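Local coordinates for protein putative NADPH:quinone oxidoreductase (Ralstonia eutropha, PDB 3IUP) that binds NADPH and, judging by its family, probably catalyses the NADPH-dependent reduction of quinones or related acceptors, at residues 184-189 against 209-214; 198-203 against 230-235; 217-222 against 237-242. All coordinates share one frame; numbering follows the deposited sequence.

Interaction 1 (184-189 against 209-214). With NDP (NADPH dihydro-nicotinamide-adenine-dinucleotide phosphate), chain C.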
loop_
_atom_site.group_PDB
_atom_site.type_symbol
_atom_site.label_atom_id
_atom_site.label_comp_id
_atom_site.label_asym_id
_atom_site.label_seq_id
_atom_site.Cartn_x
_atom_site.Cartn_y
_atom_site.Cartn_z
ATOM N N LEU A 184 2.828 -19.371 -13.494
ATOM C CA LEU A 184 1.555 -18.834 -13.009
ATOM C C LEU A 184 0.932 -17.841 -14.004
ATOM O O LEU A 184 -0.263 -17.867 -14.276
ATOM C CB LEU A 184 1.773 -18.148 -11.633
ATOM C CG LEU A 184 0.523 -17.712 -10.865
ATOM C CD1 LEU A 184 0.885 -17.427 -9.430
ATOM C CD2 LEU A 184 -0.108 -16.484 -11.514
ATOM N N GLY A 185 1.775 -17.000 -14.568
ATOM C CA GLY A 185 1.345 -16.040 -15.569
ATOM C C GLY A 185 0.757 -16.661 -16.797
ATOM O O GLY A 185 -0.233 -16.151 -17.375
ATOM N N GLN A 186 1.351 -17.754 -17.243
ATOM C CA GLN A 186 0.812 -18.459 -18.378
ATOM C C GLN A 186 -0.593 -19.000 -18.058
ATOM O O GLN A 186 -1.452 -18.945 -18.907
ATOM C CB GLN A 186 1.755 -19.566 -18.852
ATOM C CG GLN A 186 3.051 -19.028 -19.379
ATOM C CD GLN A 186 4.078 -20.091 -19.707
ATOM O OE1 GLN A 186 3.775 -20.991 -20.453
ATOM N NE2 GLN A 186 5.321 -19.971 -19.161
HETATM N N MSE A 187 -0.806 -19.460 -16.816
HETATM C CA MSE A 187 -2.114 -19.926 -16.401
HETATM C C MSE A 187 -3.071 -18.790 -16.343
HETATM O O MSE A 187 -4.190 -18.931 -16.783
HETATM C CB MSE A 187 -2.087 -20.627 -15.015
HETATM C CG MSE A 187 -1.222 -21.757 -14.950
HETATM SE SE MSE A 187 -1.283 -22.368 -13.090
HETATM C CE MSE A 187 -0.018 -23.827 -13.363
ATOM N N LEU A 188 -2.650 -17.664 -15.762
ATOM C CA LEU A 188 -3.547 -16.527 -15.630
ATOM C C LEU A 188 -4.026 -16.038 -16.986
ATOM O O LEU A 188 -5.203 -15.754 -17.203
ATOM C CB LEU A 188 -2.874 -15.413 -14.832
ATOM C CG LEU A 188 -3.746 -14.154 -14.761
ATOM C CD1 LEU A 188 -5.041 -14.426 -13.909
ATOM C CD2 LEU A 188 -2.869 -13.004 -14.176
ATOM N N ASN A 189 -3.109 -15.992 -17.942
ATOM C CA ASN A 189 -3.488 -15.585 -19.284
ATOM C C ASN A 189 -4.526 -16.553 -19.877
ATOM O O ASN A 189 -5.485 -16.125 -20.478
ATOM C CB ASN A 189 -2.267 -15.500 -20.173
ATOM C CG ASN A 189 -2.622 -15.084 -21.575
ATOM O OD1 ASN A 189 -3.138 -13.989 -21.786
ATOM N ND2 ASN A 189 -2.325 -15.948 -22.540
ATOM N N ALA A 209 7.500 -11.913 -24.172
ATOM C CA ALA A 209 6.350 -11.380 -24.870
ATOM C C ALA A 209 5.973 -12.254 -26.064
ATOM O O ALA A 209 4.814 -12.543 -26.274
ATOM C CB ALA A 209 6.603 -9.918 -25.300
ATOM N N ASP A 210 6.975 -12.718 -26.825
ATOM C CA ASP A 210 6.725 -13.643 -27.921
ATOM C C ASP A 210 5.972 -14.899 -27.422
ATOM O O ASP A 210 5.020 -15.337 -28.059
ATOM C CB ASP A 210 8.050 -14.088 -28.554
ATOM C CG ASP A 210 8.881 -12.907 -29.098
ATOM O OD1 ASP A 210 8.294 -11.827 -29.340
ATOM O OD2 ASP A 210 10.126 -13.079 -29.284
ATOM N N LEU A 211 6.467 -15.467 -26.319
ATOM C CA LEU A 211 5.861 -16.657 -25.706
ATOM C C LEU A 211 4.393 -16.417 -25.405
ATOM O O LEU A 211 3.543 -17.195 -25.789
ATOM C CB LEU A 211 6.603 -17.050 -24.422
ATOM C CG LEU A 211 6.024 -18.252 -23.672
ATOM C CD1 LEU A 211 6.029 -19.485 -24.599
ATOM C CD2 LEU A 211 6.760 -18.512 -22.303
ATOM N N LEU A 212 4.087 -15.328 -24.700
ATOM C CA LEU A 212 2.702 -15.085 -24.330
ATOM C C LEU A 212 1.802 -14.787 -25.539
ATOM O O LEU A 212 0.655 -15.208 -25.593
ATOM C CB LEU A 212 2.632 -13.939 -23.325
ATOM C CG LEU A 212 3.062 -14.277 -21.895
ATOM C CD1 LEU A 212 3.065 -13.004 -21.028
ATOM C CD2 LEU A 212 2.140 -15.384 -21.262
ATOM N N LYS A 213 2.320 -14.029 -26.502
ATOM C CA LYS A 213 1.543 -13.741 -27.708
ATOM C C LYS A 213 1.219 -15.027 -28.457
ATOM O O LYS A 213 0.135 -15.143 -29.001
ATOM C CB LYS A 213 2.251 -12.724 -28.624
ATOM C CG LYS A 213 2.395 -11.353 -28.058
ATOM C CD LYS A 213 1.068 -10.682 -27.733
ATOM C CE LYS A 213 0.220 -10.439 -28.940
ATOM N NZ LYS A 213 -0.943 -9.527 -28.639
ATOM N N ALA A 214 2.153 -15.966 -28.463
ATOM C CA ALA A 214 1.966 -17.275 -29.108
ATOM C C ALA A 214 0.893 -18.081 -28.379
ATOM O O ALA A 214 0.214 -18.901 -29.016
ATOM C CB ALA A 214 3.312 -18.089 -29.173
HETATM P PA NDP C . 8.327 -19.386 -12.519
HETATM O O1A NDP C . 7.569 -20.241 -13.409
HETATM O O2A NDP C . 9.596 -19.884 -11.944
HETATM O O5B NDP C . 8.629 -18.026 -13.414
HETATM C C5B NDP C . 9.295 -16.954 -12.738
HETATM C C4B NDP C . 9.297 -15.756 -13.638
HETATM O O4B NDP C . 9.923 -14.741 -12.907
HETATM C C3B NDP C . 10.086 -15.977 -14.939
HETATM O O3B NDP C . 9.420 -15.555 -16.110
HETATM C C2B NDP C . 11.334 -15.085 -14.752
HETATM O O2B NDP C . 11.806 -14.478 -15.954
HETATM C C1B NDP C . 10.794 -14.031 -13.796
HETATM N N9A NDP C . 11.835 -13.402 -12.972
HETATM C C8A NDP C . 12.771 -14.082 -12.220
HETATM N N7A NDP C . 13.503 -13.187 -11.533
HETATM C C5A NDP C . 13.038 -11.918 -11.822
HETATM C C6A NDP C . 13.403 -10.617 -11.422
HETATM N N6A NDP C . 14.460 -10.352 -10.634
HETATM N N1A NDP C . 12.696 -9.541 -11.917
HETATM C C2A NDP C . 11.680 -9.704 -12.807
HETATM N N3A NDP C . 11.325 -10.976 -13.194
HETATM C C4A NDP C . 11.986 -12.058 -12.718
HETATM O O3 NDP C . 7.508 -18.837 -11.238
HETATM P PN NDP C . 6.093 -19.302 -10.768
HETATM O O1N NDP C . 5.078 -19.229 -11.790
HETATM O O2N NDP C . 6.156 -20.592 -10.000
HETATM O O5D NDP C . 5.782 -18.132 -9.676
HETATM C C5D NDP C . 5.475 -16.808 -10.139
HETATM C C4D NDP C . 5.489 -15.839 -8.962
HETATM O O4D NDP C . 4.260 -16.050 -8.236
HETATM C C3D NDP C . 6.656 -15.996 -7.965
HETATM O O3D NDP C . 7.106 -14.740 -7.498
HETATM C C2D NDP C . 5.985 -16.741 -6.823
HETATM O O2D NDP C . 6.613 -16.619 -5.556
HETATM C C1D NDP C . 4.615 -16.058 -6.854
HETATM N N1N NDP C . 3.580 -16.770 -6.070
HETATM C C2N NDP C . 3.130 -16.134 -4.961
HETATM C C3N NDP C . 2.186 -16.703 -4.147
HETATM C C7N NDP C . 1.596 -15.920 -2.990
HETATM O O7N NDP C . 0.739 -16.622 -2.147
HETATM N N7N NDP C . 1.868 -14.636 -2.724
HETATM C C4N NDP C . 1.441 -17.892 -4.616
HETATM C C5N NDP C . 2.003 -18.513 -5.870
HETATM C C6N NDP C . 3.053 -17.916 -6.556
HETATM P P2B NDP C . 13.397 -14.531 -16.365
HETATM O O1X NDP C . 13.559 -15.713 -17.331
HETATM O O2X NDP C . 14.314 -14.689 -15.156
HETATM O O3X NDP C . 13.634 -13.181 -17.060
#

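Interaction 2 (198-203 against 230-235)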
loop_
_atom_site.group_PDB
_atom_site.type_symbol
_atom_site.label_atom_id
_atom_site.label_comp_id
_atom_site.label_asym_id
_atom_site.label_seq_id
_atom_site.Cartn_x
_atom_site.Cartn_y
_atom_site.Cartn_z
ATOM N N LYS A 198 -10.208 -8.925 -19.354
ATOM C CA LYS A 198 -9.152 -8.127 -19.918
ATOM C C LYS A 198 -7.940 -8.126 -18.990
ATOM O O LYS A 198 -8.059 -8.018 -17.755
ATOM C CB LYS A 198 -9.652 -6.692 -20.179
ATOM C CG LYS A 198 -10.897 -6.668 -21.073
ATOM C CD LYS A 198 -11.323 -5.220 -21.399
ATOM N N LEU A 199 -6.783 -8.280 -19.595
ATOM C CA LEU A 199 -5.575 -8.569 -18.839
ATOM C C LEU A 199 -4.419 -7.856 -19.512
ATOM O O LEU A 199 -4.268 -7.918 -20.747
ATOM C CB LEU A 199 -5.365 -10.062 -18.826
ATOM C CG LEU A 199 -3.981 -10.530 -18.361
ATOM C CD1 LEU A 199 -3.731 -10.150 -16.833
ATOM C CD2 LEU A 199 -3.788 -12.019 -18.583
ATOM N N VAL A 200 -3.581 -7.192 -18.730
ATOM C CA VAL A 200 -2.342 -6.670 -19.240
ATOM C C VAL A 200 -1.220 -7.472 -18.659
ATOM O O VAL A 200 -1.027 -7.509 -17.431
ATOM C CB VAL A 200 -2.156 -5.184 -18.936
ATOM C CG1 VAL A 200 -0.747 -4.665 -19.414
ATOM C CG2 VAL A 200 -3.366 -4.328 -19.473
ATOM N N ASN A 201 -0.449 -8.118 -19.533
ATOM C CA ASN A 201 0.713 -8.908 -19.124
ATOM C C ASN A 201 1.961 -8.064 -19.252
ATOM O O ASN A 201 2.141 -7.408 -20.271
ATOM C CB ASN A 201 0.879 -10.129 -20.047
ATOM C CG ASN A 201 -0.269 -11.086 -19.965
ATOM O OD1 ASN A 201 -0.311 -11.889 -19.048
ATOM N ND2 ASN A 201 -1.224 -11.027 -20.920
ATOM N N ILE A 202 2.776 -8.059 -18.216
ATOM C CA ILE A 202 4.066 -7.367 -18.224
ATOM C C ILE A 202 5.176 -8.366 -18.062
ATOM O O ILE A 202 5.149 -9.197 -17.164
ATOM C CB ILE A 202 4.147 -6.282 -17.142
ATOM C CG1 ILE A 202 3.094 -5.215 -17.405
ATOM C CG2 ILE A 202 5.548 -5.665 -17.120
ATOM C CD1 ILE A 202 2.909 -4.144 -16.283
ATOM N N VAL A 203 6.166 -8.293 -18.959
ATOM C CA VAL A 203 7.327 -9.186 -18.933
ATOM C C VAL A 203 8.611 -8.366 -18.892
ATOM O O VAL A 203 8.562 -7.137 -18.982
ATOM C CB VAL A 203 7.332 -10.129 -20.172
ATOM C CG1 VAL A 203 6.096 -11.023 -20.189
ATOM C CG2 VAL A 203 7.439 -9.304 -21.475
ATOM N N GLN A 230 4.508 4.375 -22.465
ATOM C CA GLN A 230 3.466 4.582 -23.435
ATOM C C GLN A 230 2.660 3.327 -23.769
ATOM O O GLN A 230 1.435 3.380 -23.871
ATOM C CB GLN A 230 4.083 5.164 -24.693
ATOM C CG GLN A 230 3.177 5.327 -25.890
ATOM C CD GLN A 230 4.010 5.790 -27.093
ATOM O OE1 GLN A 230 4.905 6.635 -26.937
ATOM N NE2 GLN A 230 3.797 5.175 -28.251
ATOM N N ASP A 231 3.349 2.198 -23.968
ATOM C CA ASP A 231 2.685 0.932 -24.315
ATOM C C ASP A 231 1.729 0.525 -23.157
ATOM O O ASP A 231 0.598 0.115 -23.377
ATOM C CB ASP A 231 3.696 -0.231 -24.430
ATOM C CG ASP A 231 4.836 -0.007 -25.434
ATOM O OD1 ASP A 231 4.693 0.814 -26.374
ATOM O OD2 ASP A 231 5.895 -0.723 -25.256
ATOM N N LEU A 232 2.224 0.656 -21.927
ATOM C CA LEU A 232 1.471 0.248 -20.745
ATOM C C LEU A 232 0.264 1.135 -20.571
ATOM O O LEU A 232 -0.873 0.644 -20.410
ATOM C CB LEU A 232 2.379 0.240 -19.488
ATOM C CG LEU A 232 1.691 -0.091 -18.171
ATOM C CD1 LEU A 232 0.863 -1.410 -18.353
ATOM C CD2 LEU A 232 2.683 -0.145 -17.012
ATOM N N THR A 233 0.463 2.432 -20.751
ATOM C CA THR A 233 -0.644 3.376 -20.640
ATOM C C THR A 233 -1.725 3.052 -21.685
ATOM O O THR A 233 -2.921 3.002 -21.378
ATOM C CB THR A 233 -0.180 4.838 -20.725
ATOM O OG1 THR A 233 0.802 5.121 -19.723
ATOM C CG2 THR A 233 -1.384 5.810 -20.578
ATOM N N GLU A 234 -1.314 2.772 -22.925
ATOM C CA GLU A 234 -2.293 2.402 -23.958
ATOM C C GLU A 234 -3.041 1.132 -23.587
ATOM O O GLU A 234 -4.215 1.051 -23.760
ATOM C CB GLU A 234 -1.629 2.136 -25.317
ATOM C CG GLU A 234 -0.986 3.310 -25.971
ATOM C CD GLU A 234 -0.195 2.903 -27.261
ATOM O OE1 GLU A 234 -0.558 1.865 -27.867
ATOM O OE2 GLU A 234 0.779 3.613 -27.648
ATOM N N ALA A 235 -2.312 0.118 -23.134
ATOM C CA ALA A 235 -2.926 -1.138 -22.677
ATOM C C ALA A 235 -3.924 -0.885 -21.539
ATOM O O ALA A 235 -4.972 -1.528 -21.474
ATOM C CB ALA A 235 -1.830 -2.149 -22.249
#

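Interaction 3 (217-222 against 237-242)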
loop_
_atom_site.group_PDB
_atom_site.type_symbol
_atom_site.label_atom_id
_atom_site.label_comp_id
_atom_site.label_asym_id
_atom_site.label_seq_id
_atom_site.Cartn_x
_atom_site.Cartn_y
_atom_site.Cartn_z
ATOM N N ALA A 217 -2.193 -14.232 -25.737
ATOM C CA ALA A 217 -2.297 -13.004 -24.899
ATOM C C ALA A 217 -2.652 -11.797 -25.764
ATOM O O ALA A 217 -2.051 -11.581 -26.803
ATOM C CB ALA A 217 -1.008 -12.749 -24.138
ATOM N N VAL A 218 -3.625 -11.030 -25.329
ATOM C CA VAL A 218 -4.100 -9.858 -26.078
ATOM C C VAL A 218 -3.101 -8.691 -25.880
ATOM O O VAL A 218 -2.730 -7.986 -26.842
ATOM C CB VAL A 218 -5.517 -9.466 -25.627
ATOM C CG1 VAL A 218 -6.040 -8.165 -26.317
ATOM C CG2 VAL A 218 -6.476 -10.593 -25.841
ATOM N N HIS A 219 -2.692 -8.472 -24.625
ATOM C CA HIS A 219 -1.844 -7.337 -24.255
ATOM C C HIS A 219 -0.629 -7.789 -23.526
ATOM O O HIS A 219 -0.743 -8.358 -22.434
ATOM C CB HIS A 219 -2.577 -6.409 -23.308
ATOM C CG HIS A 219 -3.807 -5.802 -23.871
ATOM N ND1 HIS A 219 -3.764 -4.777 -24.789
ATOM C CD2 HIS A 219 -5.116 -6.083 -23.668
ATOM C CE1 HIS A 219 -5.002 -4.438 -25.114
ATOM N NE2 HIS A 219 -5.839 -5.212 -24.444
ATOM N N VAL A 220 0.536 -7.488 -24.073
ATOM C CA VAL A 220 1.780 -7.791 -23.436
ATOM C C VAL A 220 2.690 -6.607 -23.595
ATOM O O VAL A 220 2.873 -6.118 -24.715
ATOM C CB VAL A 220 2.449 -9.006 -24.068
ATOM C CG1 VAL A 220 3.678 -9.380 -23.278
ATOM C CG2 VAL A 220 1.445 -10.210 -24.154
ATOM N N CYS A 221 3.211 -6.100 -22.476
ATOM C CA CYS A 221 4.167 -5.011 -22.432
ATOM C C CYS A 221 5.473 -5.475 -21.847
ATOM O O CYS A 221 5.516 -6.180 -20.846
ATOM C CB CYS A 221 3.644 -3.874 -21.561
ATOM S SG CYS A 221 2.062 -3.261 -22.167
ATOM N N ASN A 222 6.551 -5.049 -22.466
ATOM C CA ASN A 222 7.897 -5.421 -22.079
ATOM C C ASN A 222 8.522 -4.250 -21.350
ATOM O O ASN A 222 8.719 -3.202 -21.904
ATOM C CB ASN A 222 8.701 -5.799 -23.328
ATOM C CG ASN A 222 10.153 -6.100 -23.049
ATOM O OD1 ASN A 222 10.559 -6.298 -21.922
ATOM N ND2 ASN A 222 10.926 -6.231 -24.110
ATOM N N VAL A 237 -5.562 2.010 -20.992
ATOM C CA VAL A 237 -6.744 2.599 -21.624
ATOM C C VAL A 237 -7.630 1.535 -22.243
ATOM O O VAL A 237 -8.834 1.518 -22.023
ATOM C CB VAL A 237 -6.352 3.676 -22.659
ATOM C CG1 VAL A 237 -7.584 4.137 -23.420
ATOM C CG2 VAL A 237 -5.652 4.797 -21.935
ATOM N N SER A 238 -7.031 0.596 -22.977
ATOM C CA SER A 238 -7.775 -0.466 -23.607
ATOM C C SER A 238 -8.535 -1.339 -22.619
ATOM O O SER A 238 -9.726 -1.636 -22.827
ATOM C CB SER A 238 -6.847 -1.339 -24.442
ATOM O OG SER A 238 -6.345 -0.592 -25.531
ATOM N N THR A 239 -7.847 -1.772 -21.559
ATOM C CA THR A 239 -8.415 -2.762 -20.646
ATOM C C THR A 239 -9.252 -2.190 -19.495
ATOM O O THR A 239 -10.116 -2.863 -18.967
ATOM C CB THR A 239 -7.320 -3.614 -20.026
ATOM O OG1 THR A 239 -6.391 -2.759 -19.368
ATOM C CG2 THR A 239 -6.556 -4.471 -21.096
ATOM N N GLY A 240 -8.978 -0.965 -19.113
ATOM C CA GLY A 240 -9.587 -0.363 -17.936
ATOM C C GLY A 240 -9.082 -0.990 -16.617
ATOM O O GLY A 240 -9.736 -0.827 -15.588
ATOM N N ALA A 241 -7.934 -1.687 -16.655
ATOM C CA ALA A 241 -7.418 -2.367 -15.473
ATOM C C ALA A 241 -6.965 -1.383 -14.370
ATOM O O ALA A 241 -6.240 -0.416 -14.609
ATOM C CB ALA A 241 -6.283 -3.332 -15.827
ATOM N N THR A 242 -7.401 -1.681 -13.148
ATOM C CA THR A 242 -7.092 -0.857 -11.971
ATOM C C THR A 242 -6.563 -1.650 -10.772
ATOM O O THR A 242 -6.353 -1.082 -9.691
ATOM C CB THR A 242 -8.294 0.016 -11.584
ATOM O OG1 THR A 242 -9.453 -0.775 -11.339
ATOM C CG2 THR A 242 -8.638 1.028 -12.711
#

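Interaction 1 (184-189 against 209-214)
Residues 184-189 and 209-214 are both helical, and they run side by side in roughly the same direction. Their axes come no closer than 10.9 Å and cross at -32°. Q186 and L212 are the nearest pair along the backbones, with their CA atoms 7.1 Å apart. At this spacing the helices touch mainly through side chains. Q186 takes the largest part from its helix. Its CG is anti to its own carbonyl carbon (chi1 -65°), and the chain runs out extended to the amide. In one of two L211 conformers the amide of Q186 packs on the methyl end, with NE2 3.8 Å from CD2, and the side chains cross at about a right angle. The polar ends of Q186 are bonded to other partners: NE2 to the carbonyl of A181, and OE1 to Q215 just past the second helix. Lower down, the stem of Q186 rests on L212, with CG 4.2 Å from CD2.

The two helices flank one face of a parallel sheet, in a Rossmann-type domain that binds NADPH. Strand 199-203 joins them in the chain, and L212 packs on N201 and V203 of that strand. Helix 183-195 also points its beginning at the cofactor. The backbone N of L184 donates a nearly straight hydrogen bond of 2.8 Å to O1N of the NADPH pyrophosphate, at 167°. The L184 side chain lies along the nicotinamide end, with CD1 3.6 Å from C6N of the cofactor. At the far end of the contact, N189 ND2 lies 4.3 Å from L212 O, a loose approach.

Interaction 2 (198-203 against 230-235)
This is a buried contact of apolar side chains between a sheet strand and a helix lying over it, within the Rossmann-type nucleotide-binding domain. Strand 199-203 and helix segment 230-235 run nearly antiparallel, at 162°, with their axes 9.7 Å apart. Four side chains make the contact: V200 and I202 from the strand, L232 and A235 from the helix. V200 and A235 are the closest pair along the backbones, their CA atoms 6.5 Å apart.

V200 divides its two methyl groups between the helix residues. CG1 stands anti to the backbone N (chi1 176°) and touches L232 CD1 at 3.8 Å. The other branch, V200 CG2, lies 3.8 Å from A235 CB and equally close to A235 O. The close approach of the backbones here is consistent with the small side chain of A235. L232 reaches in from one turn earlier and crosses V200 at about a right angle. Its CD1 also meets the end of I202, 4.0 Å from CD1 of that residue, while L232 CD2 touches the same I202 methyl from 4.1 Å. L232 thus spans V200 and I202 on one sheet face.

No hydrogen bond joins the two segments. The strand bonds to its sheet neighbours instead, V200 to L175 and H177, and N201 to H219 and C221. Helix 253-266 adds to the same apolar layer, with I257 against I202 and C260 against L232. L199 and N201 face the other side of the sheet and pack on helix 183-195.

Interaction 3 (217-222 against 237-242)
H219 lays its imidazole ring against the last turn of helix 228-239, overlapping the side chains of T239 and S238. The T239 methyl makes the closest approach, with CG2 3.4 Å from H219 CD2. The same methyl lies 3.5 Å from H219 NE2. In one of its two modelled conformers, S238 meets the neighbouring part of the ring through its CB, 3.7 Å from H219 CE1. Both groups reach the ring obliquely. With chi1 at -62°, the H219 ring is anti to its own carbonyl carbon, and this carries it toward the helix. V218 CG1 lies over one face of the ring, 3.4 Å above its plane and offset toward the rim.

No hydrogen bond links the two segments. T239 turns its methyl to the ring, and its hydroxyl back to its own helix. OG1 is hydrogen-bonded to the carbonyl of A235 and takes a weak bond of 3.3 Å from the backbone N of A241. Just after T239 the chain leaves the helix at G240, with phi 70°. The helix belongs to the beta-alpha-beta crossover from strand 220-222 to strand 243-249 of the Rossmann-type sheet.

H219 lies by strand 220-222, an outermost strand of the parallel sheet within this chain. The H219 backbone pairs with N201 of strand 199-203. T239 also touches V200 of that strand, while V220 packs on helix 206-214.

All three contacts belong to the parallel-sheet domain that holds NADPH. Interactions 2 and 3 share helix 228-239 and use neighbouring strands, and their centres lie only about 3 Å apart. Interaction 2 is buried and made by apolar side chains. Interaction 3 is partly buried, reaches solvent at S238, and sets a histidine ring against the helix end. Interaction 1, about 13 Å from both by centres, lies across the sheet and is also partly buried. It mixes amide and methyl packing, and it alone of the three bonds the cofactor. Strand 199-203 joins the two layers: V200 and I202 serve interaction 2, while N201 and V203 meet L212 of interaction 1.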